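Local coordinates for prophenoloxidase b (Marsupenaeus japonicus, PDB 3WKY), which is a type 3 copper protein, the inactive precursor of a phenoloxidase that probably hydroxylates monophenols and oxidises o-diphenols once activated, at residues I101-K104 against D105-S109. Residues are numbered along the deposited sequence; the frame is centred on the assembly and turned at random.
Sequences IMVK and DHVNS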
loop_
_atom_site.group_PDB
_atom_site.type_symbol
_atom_site.label_atom_id
_atom_site.label_comp_id
_atom_site.label_asym_id
_atom_site.label_seq_id
_atom_site.Cartn_x
_atom_site.Cartn_y
_atom_site.Cartn_z
ATOM N N ILE A 101 27.927 -46.207 -22.548
ATOM C CA ILE A 101 27.675 -47.336 -21.651
ATOM C C ILE A 101 28.503 -47.253 -20.366
ATOM O O ILE A 101 27.996 -47.520 -19.276
ATOM C CB ILE A 101 27.954 -48.682 -22.359
ATOM C CG1 ILE A 101 26.911 -48.944 -23.445
ATOM C CG2 ILE A 101 27.959 -49.830 -21.359
ATOM C CD1 ILE A 101 25.503 -49.082 -22.909
ATOM N N MET A 102 29.769 -46.863 -20.491
ATOM C CA MET A 102 30.648 -46.773 -19.327
ATOM C C MET A 102 30.268 -45.640 -18.369
ATOM O O MET A 102 30.343 -45.799 -17.148
ATOM C CB MET A 102 32.112 -46.613 -19.758
ATOM C CG MET A 102 33.086 -46.522 -18.586
ATOM S SD MET A 102 34.833 -46.613 -19.052
ATOM C CE MET A 102 34.865 -48.234 -19.824
ATOM N N VAL A 103 29.861 -44.500 -18.924
ATOM C CA VAL A 103 29.640 -43.299 -18.117
ATOM C C VAL A 103 28.218 -43.211 -17.547
ATOM O O VAL A 103 27.969 -42.470 -16.593
ATOM C CB VAL A 103 29.980 -42.017 -18.920
ATOM C CG1 VAL A 103 28.831 -41.638 -19.836
ATOM C CG2 VAL A 103 30.311 -40.875 -17.989
ATOM N N LYS A 104 27.305 -43.988 -18.118
ATOM C CA LYS A 104 25.882 -43.884 -17.813
ATOM C C LYS A 104 25.534 -44.018 -16.328
ATOM O O LYS A 104 24.654 -43.306 -15.835
ATOM C CB LYS A 104 25.094 -44.908 -18.624
ATOM C CG LYS A 104 23.601 -44.862 -18.395
ATOM C CD LYS A 104 22.906 -45.963 -19.166
ATOM C CE LYS A 104 21.420 -45.708 -19.271
ATOM N NZ LYS A 104 20.635 -46.040 -18.055
ATOM N N ASP A 105 26.219 -44.915 -15.619
ATOM C CA ASP A 105 25.969 -45.109 -14.186
ATOM C C ASP A 105 26.472 -43.961 -13.314
ATOM O O ASP A 105 26.144 -43.890 -12.131
ATOM C CB ASP A 105 26.633 -46.405 -13.694
ATOM C CG ASP A 105 25.833 -47.645 -14.031
ATOM O OD1 ASP A 105 24.585 -47.582 -14.019
ATOM O OD2 ASP A 105 26.460 -48.696 -14.295
ATOM N N HIS A 106 27.271 -43.071 -13.893
ATOM C CA HIS A 106 28.019 -42.094 -13.117
ATOM C C HIS A 106 27.598 -40.651 -13.356
ATOM O O HIS A 106 28.141 -39.737 -12.732
ATOM C CB HIS A 106 29.508 -42.249 -13.413
ATOM C CG HIS A 106 30.000 -43.650 -13.226
ATOM N ND1 HIS A 106 30.499 -44.107 -12.025
ATOM C CD2 HIS A 106 30.027 -44.706 -14.074
ATOM C CE1 HIS A 106 30.833 -45.380 -12.147
ATOM N NE2 HIS A 106 30.554 -45.769 -13.380
ATOM N N VAL A 107 26.641 -40.452 -14.258
ATOM C CA VAL A 107 26.163 -39.114 -14.595
ATOM C C VAL A 107 24.669 -38.991 -14.344
ATOM O O VAL A 107 23.930 -39.978 -14.433
ATOM C CB VAL A 107 26.438 -38.758 -16.074
ATOM C CG1 VAL A 107 27.915 -38.523 -16.308
ATOM C CG2 VAL A 107 25.927 -39.852 -16.980
ATOM N N ASN A 108 24.234 -37.780 -14.000
ATOM C CA ASN A 108 22.823 -37.448 -13.861
ATOM C C ASN A 108 22.081 -37.897 -15.134
ATOM O O ASN A 108 22.547 -37.641 -16.242
ATOM C CB ASN A 108 22.721 -35.927 -13.651
ATOM C CG ASN A 108 21.302 -35.427 -13.649
ATOM O OD1 ASN A 108 20.664 -35.366 -14.696
ATOM N ND2 ASN A 108 20.803 -35.040 -12.472
ATOM N N SER A 109 20.949 -38.582 -14.989
ATOM C CA SER A 109 20.321 -39.175 -16.163
ATOM C C SER A 109 19.791 -38.139 -17.152
ATOM O O SER A 109 19.878 -38.356 -18.360
ATOM C CB SER A 109 19.242 -40.192 -15.781
ATOM O OG SER A 109 18.317 -39.651 -14.863
HETATM O O HOH W 1 27.307 -47.163 -16.792
HETATM O O HOH W 2 22.948 -41.397 -16.749
HETATM O O HOH W 3 22.341 -46.129 -15.713
#
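In the turn at the C-terminal end of helix 93-103, in the all-alpha domain, His-106 N donates to Val-103 O (2.9 Å). Ile-101 O and Asp-105 N, 4.8 Å apart and too far for a direct bond, are linked by a water that donates to Ile-101 O and accepts from Asp-105 N at 2.8 Å. A second water bridges Lys-104 O and Val-107 O. With CG anti to the carbonyl carbon (chi1 -53°), His-106 swings its ring back along the helix, where Val-103 O lies at the ring edge and Met-102 O is 3.3 Å from CD2; a flat ring with a polar rim suits this place, since NE2 hydrogen-bonds Thr-47 O. Were this residue an alanine, Thr-47 O would probably lose its imidazole donor and a gap would open beside Val-46. Asp-105 turns its carboxylate to main-chain N-H groups, OD1 to Thr-22 and OD2 to Thr-47. A lysine suits position 104 because its long aliphatic chain packs on Leu-25 and Phe-112 before the amine emerges; NZ stays 5.9 Å from Asp-105 OD1, and a third water accepts from NZ and lies 3.2 Å from OD1. In one of its two modelled conformers the beta-branched Val-107 crosses Val-103 at about a right angle, an apolar pair suited to the buried side. Phe-112 of helix 109-122 packs on both valines, and Asn-108 caps that helix through OD1 to Val-111 N. The turn thus joins two successive helices, with helix 22-29 against Lys-104 and strand 45-47 against Asp-105 and His-106.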